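Local coordinates for ferritin (Pseudo-nitzschia multiseries, PDB 4IWK), which binds ferrous iron and oxidises it at a ferroxidase site, and probably stores it as ferric hydroxide inside a 24-subunit shell, at residues Y23-S27 with M42-S46; G55-F59 with F120-F124; W88-L92 with I135-L139. One frame throughout, in Å; residues are numbered along the deposited sequence. Where two conformers were deposited one is given.

Contact 1 (Y23-S27 with M42-S46); sequences YLSAS and MLAES
Tyr23 lies against Met42 and Glu45 in a close antiparallel helix-helix contact between the first two long helices of the ferritin four-helix bundle. The short segments run 7.8 Å apart with their directions at 162°, near enough for backbone to take part: Met42 CB rests 3.4 Å from Tyr23 O. Small residues allow this approach, since Ala26 and Ser27 face Met42, and Ser46 CB lies beside Tyr23 CB.

The Tyr23 ring is the main surface. Glu45 CB sits over the middle of one face, 3.3 Å from the centroid, as a CH-pi contact, while Met42 SD comes in at the ring edge, 3.5 Å from Tyr23 CD2, a Met-aromatic contact made in the plane of the ring. Met42 reaches that edge because its chain bends at chi2 (-63°), passing CG 3.7 Å from Ala26 CB on the way. Glu45 runs alongside the tyrosine in the same direction, and its OE1 binds a ferric ion shared with Glu48 and Glu131. The ring thus backs the methylene part of a metal ligand, and its own OH is hydrogen-bonded to Glu95.

On the other flank Leu24 CD1 meets Leu43 CD1 at 3.7 Å. In one of its two conformers Ser27 turns OG back to its own helix and bonds Leu24 O at 2.7 Å, in the carbonyl plane and on a lone pair.

Leu24 and Leu43 also pack on Leu54 of the second subunit, whose Arg50 bonds Ser46 OG, whereas Tyr23, Ala26 and Met42 turn to helix 84-111, touching Val87, Trp88 and Ile91.

Contact 2 (G55-F59 with F120-F124); sequences GFVDF and FLNPF
Phe120 lays one face of its ring on Phe59 and turns its edge to Phe56, and most of this contact follows from that. With Phe59 it forms an offset stack, centroids 4.2 Å apart and planes 18° from parallel. The two side chains enter from opposite directions, so each CB lies over the other's ring: Phe59 CB is 3.8 Å from the Phe120 centroid. Toward Phe56 the same ring presents CE2, which stands over the middle of the Phe56 face in a T-shaped pair with planes at 81°. Its CZ reaches Gly55 O at 3.6 Å.

Phe56 passes the chain of contacts on. Its CE1 points into the centre of the Phe124 face, 3.6 Å from Phe124 CE1; next to it on the same rim, Phe56 CZ lies 3.6 Å from Leu121 CD2, which comes in near the ring plane. Phe124 also lies against the face of Phe120 opposite Phe59. An alanine in place of Phe120 would remove the central ring, and is likely to leave Phe59 without its stacking partner and Phe56 without the edge on its face.

Phe120 spans the gap with CG anti to the backbone N (chi1 175°); reach matters here, as the segments' axes stay 12.2 Å apart. Further out, Phe9, Gln12 and Val13 of helix 3-32 and Leu102 and Leu105 of helix 84-111 surround Phe56, while Leu126 of the third subunit packs on Phe59 and Phe120. The four phenylalanines make an aromatic cluster joining two adjacent antiparallel helices, 36-62 and 115-145, of the ferritin four-helix bundle where they stand well apart, with Phe124 beside the iron ligand His52.

Contact 3 (W88-L92 with I135-L139); sequences WQSIL and IGSIL
Trp88 and Ile138 lead an apolar antiparallel packing of helix 84-111 on helix 115-145, the second helical pair of the ferritin four-helix bundle. The segments cross at -162°, with their axes 9.5 Å apart.

The aromatic part is a CH-pi contact: Ile138 CG2 sits 3.5 Å from the centroid of the six-membered ring of Trp88, only 2° off the normal. With CG2 anti to its backbone N, Ile138 turns this methyl onto the indole, and its CD1 reaches CZ3 of the same ring. Ile135 is modelled in two conformers; in one of them its CG2 stands farther off, at the indole edge. Phe30 and Met38 meet Trp88 from the first helical pair.

Aliphatic contacts fill the rest. In that same conformer Ile135 CG2 presses into the Leu92 backbone, 3.5 Å from its CA, while its CD1 extends to Ile91 CG2, toward the inside of the bundle where Tyr23 and Glu95 also touch Ile135. Leu139 forks between partners: CD1 lies 3.7 Å from Trp88 CB, and CD2 meets Leu92 CD2 at 3.9 Å, the two leucines crossing at about a right angle.

The polar element at the margin is Gln89, whose NE2 is hydrogen-bonded to Glu93 along its own helix. Its chain bends at chi2 (72°), bringing OE1 to 3.4 Å from Leu139 CD2, a van der Waals touch of oxygen on methyl.

Contacts 1 and 3 each tie one antiparallel pair of the bundle, 3-32 with 36-62 and 84-111 with 115-145, and they meet in the core: Met42 CE lies 3.5 Å from Trp88 CZ3, and Tyr23 OH is 3.3 Å from Ile91 CG2. Contact 2 shares helix 36-62 with the first and helix 115-145 with the third, yet touches neither, its centre about 21 and 24 Å from theirs. Contact 1 is the most buried and combines small residues with an iron ligand; contact 3, partly buried, relies on branched aliphatics and one indole; contact 2, also partly buried, spans its wider gap with phenylalanine rings.

Contact 1 (Y23-S27 with M42-S46)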
loop_
_atom_site.group_PDB
_atom_site.type_symbol
_atom_site.label_atom_id
_atom_site.label_comp_id
_atom_site.label_asym_id
_atom_site.label_seq_id
_atom_site.Cartn_x
_atom_site.Cartn_y
_atom_site.Cartn_z
ATOM N N TYR A 23 -3.576 10.060 -49.172
ATOM C CA TYR A 23 -2.570 9.946 -48.078
ATOM C C TYR A 23 -1.907 8.609 -48.097
ATOM O O TYR A 23 -0.682 8.566 -47.874
ATOM C CB TYR A 23 -3.324 10.174 -46.726
ATOM C CG TYR A 23 -3.387 11.653 -46.385
ATOM C CD1 TYR A 23 -4.599 12.308 -46.193
ATOM C CD2 TYR A 23 -2.219 12.315 -45.999
ATOM C CE1 TYR A 23 -4.665 13.685 -45.809
ATOM C CE2 TYR A 23 -2.244 13.654 -45.571
ATOM C CZ TYR A 23 -3.462 14.304 -45.463
ATOM O OH TYR A 23 -3.559 15.615 -45.021
ATOM N N LEU A 24 -2.648 7.512 -48.429
ATOM C CA LEU A 24 -1.975 6.218 -48.424
ATOM C C LEU A 24 -0.981 6.227 -49.609
ATOM O O LEU A 24 0.150 5.739 -49.466
ATOM C CB LEU A 24 -3.018 5.103 -48.643
ATOM C CG LEU A 24 -2.414 3.704 -48.804
ATOM C CD1 LEU A 24 -1.680 3.372 -47.472
ATOM C CD2 LEU A 24 -3.516 2.666 -49.010
ATOM N N SER A 25 -1.365 6.775 -50.773
ATOM C CA SER A 25 -0.413 6.881 -51.889
ATOM C C SER A 25 0.871 7.681 -51.503
ATOM O O SER A 25 1.989 7.268 -51.879
ATOM C CB SER A 25 -1.093 7.484 -53.137
ATOM O OG SER A 25 -1.263 8.897 -53.055
ATOM N N ALA A 26 0.689 8.788 -50.750
ATOM C CA ALA A 26 1.873 9.556 -50.269
ATOM C C ALA A 26 2.744 8.684 -49.345
ATOM O O ALA A 26 3.973 8.718 -49.437
ATOM C CB ALA A 26 1.439 10.821 -49.561
ATOM N N SER A 27 2.105 7.929 -48.441
ATOM C CA SER A 27 2.877 7.042 -47.548
ATOM C C SER A 27 3.714 6.044 -48.352
ATOM O O SER A 27 4.848 5.710 -48.009
ATOM C CB SER A 27 1.922 6.283 -46.597
ATOM O OG SER A 27 1.409 5.091 -47.189
ATOM N N MET A 42 1.870 10.256 -43.063
ATOM C CA MET A 42 0.817 10.097 -44.124
ATOM C C MET A 42 -0.136 8.914 -43.758
ATOM O O MET A 42 -1.370 9.017 -43.999
ATOM C CB MET A 42 1.454 9.891 -45.514
ATOM C CG MET A 42 2.329 11.073 -45.970
ATOM S SD MET A 42 1.294 12.563 -46.133
ATOM C CE MET A 42 2.415 13.916 -46.654
ATOM N N LEU A 43 0.415 7.808 -43.271
ATOM C CA LEU A 43 -0.449 6.691 -42.859
ATOM C C LEU A 43 -1.455 7.075 -41.745
ATOM O O LEU A 43 -2.609 6.673 -41.828
ATOM C CB LEU A 43 0.498 5.495 -42.538
ATOM C CG LEU A 43 -0.219 4.213 -42.521
ATOM C CD1 LEU A 43 -0.476 3.824 -43.986
ATOM C CD2 LEU A 43 0.847 3.310 -41.886
ATOM N N ALA A 44 -1.012 7.885 -40.765
ATOM C CA ALA A 44 -1.896 8.292 -39.682
ATOM C C ALA A 44 -2.985 9.164 -40.309
ATOM O O ALA A 44 -4.145 9.014 -39.938
ATOM C CB ALA A 44 -1.077 9.036 -38.607
ATOM N N GLU A 45 -2.622 10.087 -41.204
ATOM C CA GLU A 45 -3.678 10.848 -41.840
ATOM C C GLU A 45 -4.581 10.037 -42.736
ATOM O O GLU A 45 -5.803 10.409 -42.814
ATOM C CB GLU A 45 -3.085 11.896 -42.783
ATOM C CG GLU A 45 -2.442 13.035 -42.018
ATOM C CD GLU A 45 -3.530 13.831 -41.336
ATOM O OE1 GLU A 45 -4.643 14.014 -41.917
ATOM O OE2 GLU A 45 -3.223 14.196 -40.198
ATOM N N SER A 46 -4.093 9.005 -43.425
ATOM C CA SER A 46 -5.006 8.188 -44.232
ATOM C C SER A 46 -6.090 7.581 -43.273
ATOM O O SER A 46 -7.260 7.526 -43.661
ATOM C CB SER A 46 -4.199 7.023 -44.831
ATOM O OG SER A 46 -5.041 6.191 -45.555
#

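Contact 2 (G55-F59 with F120-F124)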
loop_
_atom_site.group_PDB
_atom_site.type_symbol
_atom_site.label_atom_id
_atom_site.label_comp_id
_atom_site.label_asym_id
_atom_site.label_seq_id
_atom_site.Cartn_x
_atom_site.Cartn_y
_atom_site.Cartn_z
ATOM N N GLY A 55 -17.602 9.205 -39.914
ATOM C CA GLY A 55 -18.388 10.140 -39.082
ATOM C C GLY A 55 -19.546 10.668 -39.912
ATOM O O GLY A 55 -20.711 10.785 -39.435
ATOM N N PHE A 56 -19.268 11.030 -41.167
ATOM C CA PHE A 56 -20.350 11.528 -42.095
ATOM C C PHE A 56 -21.372 10.396 -42.371
ATOM O O PHE A 56 -22.581 10.637 -42.353
ATOM C CB PHE A 56 -19.788 12.068 -43.425
ATOM C CG PHE A 56 -19.323 13.502 -43.316
ATOM C CD1 PHE A 56 -18.164 13.846 -42.669
ATOM C CD2 PHE A 56 -20.210 14.510 -43.720
ATOM C CE1 PHE A 56 -17.807 15.214 -42.482
ATOM C CE2 PHE A 56 -19.875 15.825 -43.527
ATOM C CZ PHE A 56 -18.685 16.202 -42.925
ATOM N N VAL A 57 -20.933 9.139 -42.576
ATOM C CA VAL A 57 -21.893 8.045 -42.871
ATOM C C VAL A 57 -22.771 7.835 -41.636
ATOM O O VAL A 57 -24.022 7.707 -41.815
ATOM C CB VAL A 57 -21.121 6.726 -43.117
ATOM C CG1 VAL A 57 -22.127 5.545 -43.101
ATOM C CG2 VAL A 57 -20.415 6.843 -44.469
ATOM N N ASP A 58 -22.185 7.859 -40.430
ATOM C CA ASP A 58 -22.978 7.602 -39.170
ATOM C C ASP A 58 -24.040 8.718 -39.033
ATOM O O ASP A 58 -25.190 8.412 -38.808
ATOM C CB ASP A 58 -22.018 7.635 -37.973
ATOM C CG ASP A 58 -22.732 7.295 -36.681
ATOM O OD1 ASP A 58 -23.630 6.441 -36.668
ATOM O OD2 ASP A 58 -22.451 7.968 -35.719
ATOM N N PHE A 59 -23.625 9.995 -39.243
ATOM C CA PHE A 59 -24.653 11.068 -39.075
ATOM C C PHE A 59 -25.694 10.950 -40.166
ATOM O O PHE A 59 -26.921 11.076 -39.889
ATOM C CB PHE A 59 -23.978 12.459 -39.184
ATOM C CG PHE A 59 -24.939 13.565 -39.038
ATOM C CD1 PHE A 59 -25.283 14.015 -37.765
ATOM C CD2 PHE A 59 -25.492 14.124 -40.169
ATOM C CE1 PHE A 59 -26.194 15.063 -37.634
ATOM C CE2 PHE A 59 -26.412 15.209 -40.058
ATOM C CZ PHE A 59 -26.749 15.657 -38.749
ATOM N N PHE A 120 -23.538 19.984 -37.120
ATOM C CA PHE A 120 -22.625 18.859 -37.257
ATOM C C PHE A 120 -21.294 19.238 -37.917
ATOM O O PHE A 120 -20.287 18.676 -37.593
ATOM C CB PHE A 120 -23.381 17.783 -38.109
ATOM C CG PHE A 120 -22.516 16.567 -38.451
ATOM C CD1 PHE A 120 -22.202 15.648 -37.476
ATOM C CD2 PHE A 120 -22.024 16.424 -39.738
ATOM C CE1 PHE A 120 -21.379 14.502 -37.764
ATOM C CE2 PHE A 120 -21.179 15.299 -40.030
ATOM C CZ PHE A 120 -20.870 14.369 -39.042
ATOM N N LEU A 121 -21.369 20.136 -38.916
ATOM C CA LEU A 121 -20.181 20.503 -39.688
ATOM C C LEU A 121 -19.208 21.370 -38.888
ATOM O O LEU A 121 -17.992 21.392 -39.185
ATOM C CB LEU A 121 -20.561 21.234 -40.984
ATOM C CG LEU A 121 -21.441 20.464 -41.974
ATOM C CD1 LEU A 121 -21.755 21.324 -43.164
ATOM C CD2 LEU A 121 -20.574 19.249 -42.426
ATOM N N ASN A 122 -19.686 22.090 -37.876
ATOM C CA ASN A 122 -18.779 23.048 -37.219
ATOM C C ASN A 122 -17.434 22.540 -36.763
ATOM O O ASN A 122 -16.386 23.155 -37.076
ATOM C CB ASN A 122 -19.580 23.785 -36.087
ATOM C CG ASN A 122 -20.484 24.812 -36.622
ATOM O OD1 ASN A 122 -21.463 25.164 -35.896
ATOM N ND2 ASN A 122 -20.343 25.227 -37.802
ATOM N N PRO A 123 -17.339 21.386 -36.110
ATOM C CA PRO A 123 -15.994 20.930 -35.699
ATOM C C PRO A 123 -15.158 20.528 -36.873
ATOM O O PRO A 123 -13.919 20.625 -36.773
ATOM C CB PRO A 123 -16.271 19.669 -34.838
ATOM C CG PRO A 123 -17.768 19.647 -34.617
ATOM C CD PRO A 123 -18.461 20.720 -35.399
ATOM N N PHE A 124 -15.775 20.143 -37.976
ATOM C CA PHE A 124 -14.966 19.871 -39.183
ATOM C C PHE A 124 -14.450 21.158 -39.795
ATOM O O PHE A 124 -13.304 21.208 -40.323
ATOM C CB PHE A 124 -15.838 19.139 -40.259
ATOM C CG PHE A 124 -16.250 17.705 -39.797
ATOM C CD1 PHE A 124 -15.354 16.639 -39.997
ATOM C CD2 PHE A 124 -17.415 17.469 -39.099
ATOM C CE1 PHE A 124 -15.690 15.352 -39.514
ATOM C CE2 PHE A 124 -17.790 16.211 -38.652
ATOM C CZ PHE A 124 -16.916 15.149 -38.845
#

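Contact 3 (W88-L92 with I135-L139)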
loop_
_atom_site.group_PDB
_atom_site.type_symbol
_atom_site.label_atom_id
_atom_site.label_comp_id
_atom_site.label_asym_id
_atom_site.label_seq_id
_atom_site.Cartn_x
_atom_site.Cartn_y
_atom_site.Cartn_z
ATOM N N TRP A 88 4.221 16.895 -50.406
ATOM C CA TRP A 88 3.553 17.803 -49.456
ATOM C C TRP A 88 2.687 18.855 -50.133
ATOM O O TRP A 88 1.659 19.223 -49.653
ATOM C CB TRP A 88 4.614 18.441 -48.575
ATOM C CG TRP A 88 5.152 17.439 -47.533
ATOM C CD1 TRP A 88 6.327 16.785 -47.572
ATOM C CD2 TRP A 88 4.465 16.996 -46.346
ATOM N NE1 TRP A 88 6.465 15.996 -46.431
ATOM C CE2 TRP A 88 5.302 16.075 -45.711
ATOM C CE3 TRP A 88 3.205 17.326 -45.762
ATOM C CZ2 TRP A 88 4.969 15.475 -44.494
ATOM C CZ3 TRP A 88 2.856 16.698 -44.554
ATOM C CH2 TRP A 88 3.752 15.786 -43.948
ATOM N N GLN A 89 3.121 19.338 -51.281
ATOM C CA GLN A 89 2.297 20.305 -52.017
ATOM C C GLN A 89 0.972 19.682 -52.495
ATOM O O GLN A 89 -0.119 20.274 -52.376
ATOM C CB GLN A 89 3.146 20.842 -53.238
ATOM C CG GLN A 89 2.249 21.685 -54.205
ATOM C CD GLN A 89 1.879 23.068 -53.578
ATOM O OE1 GLN A 89 2.714 23.649 -52.907
ATOM N NE2 GLN A 89 0.623 23.536 -53.745
ATOM N N SER A 90 1.052 18.431 -52.942
ATOM C CA SER A 90 -0.214 17.732 -53.270
ATOM C C SER A 90 -1.105 17.520 -52.036
ATOM O O SER A 90 -2.351 17.605 -52.178
ATOM C CB SER A 90 0.076 16.360 -53.888
ATOM O OG SER A 90 0.637 16.533 -55.216
ATOM N N ILE A 91 -0.504 17.251 -50.876
ATOM C CA ILE A 91 -1.323 17.020 -49.664
ATOM C C ILE A 91 -1.939 18.385 -49.268
ATOM O O ILE A 91 -3.100 18.440 -48.850
ATOM C CB ILE A 91 -0.467 16.483 -48.551
ATOM C CG1 ILE A 91 0.029 15.071 -48.971
ATOM C CG2 ILE A 91 -1.178 16.462 -47.215
ATOM C CD1 ILE A 91 -1.122 14.157 -49.276
ATOM N N LEU A 92 -1.205 19.474 -49.400
ATOM C CA LEU A 92 -1.842 20.809 -49.107
ATOM C C LEU A 92 -3.041 21.033 -50.001
ATOM O O LEU A 92 -4.145 21.385 -49.526
ATOM C CB LEU A 92 -0.790 21.908 -49.338
ATOM C CG LEU A 92 -1.467 23.314 -49.093
ATOM C CD1 LEU A 92 -1.910 23.511 -47.664
ATOM C CD2 LEU A 92 -0.424 24.352 -49.511
ATOM N N ILE A 135 -0.218 21.536 -42.385
ATOM C CA ILE A 135 0.387 21.116 -43.679
ATOM C C ILE A 135 1.158 22.245 -44.301
ATOM O O ILE A 135 2.271 22.041 -44.778
ATOM C CB ILE A 135 -0.677 20.603 -44.657
ATOM C CG1 ILE A 135 -1.175 19.299 -44.085
ATOM C CG2 ILE A 135 -0.082 20.380 -46.093
ATOM C CD1 ILE A 135 -2.597 18.923 -44.389
ATOM N N GLY A 136 0.611 23.468 -44.253
ATOM C CA GLY A 136 1.294 24.595 -44.861
ATOM C C GLY A 136 2.605 24.794 -44.101
ATOM O O GLY A 136 3.621 25.125 -44.728
ATOM N N SER A 137 2.636 24.601 -42.780
ATOM C CA SER A 137 3.871 24.842 -42.026
ATOM C C SER A 137 4.906 23.738 -42.329
ATOM O O SER A 137 6.087 24.018 -42.489
ATOM C CB SER A 137 3.552 24.828 -40.513
ATOM O OG SER A 137 4.732 24.811 -39.750
ATOM N N ILE A 138 4.463 22.492 -42.434
ATOM C CA ILE A 138 5.417 21.438 -42.809
ATOM C C ILE A 138 6.001 21.672 -44.214
ATOM O O ILE A 138 7.264 21.526 -44.417
ATOM C CB ILE A 138 4.713 20.010 -42.731
ATOM C CG1 ILE A 138 4.389 19.685 -41.288
ATOM C CG2 ILE A 138 5.680 18.973 -43.380
ATOM C CD1 ILE A 138 3.406 18.489 -41.085
ATOM N N LEU A 139 5.124 22.011 -45.169
ATOM C CA LEU A 139 5.540 22.327 -46.550
ATOM C C LEU A 139 6.623 23.442 -46.463
ATOM O O LEU A 139 7.652 23.391 -47.146
ATOM C CB LEU A 139 4.366 22.748 -47.409
ATOM C CG LEU A 139 4.723 23.192 -48.803
ATOM C CD1 LEU A 139 5.384 21.984 -49.509
ATOM C CD2 LEU A 139 3.393 23.584 -49.547
#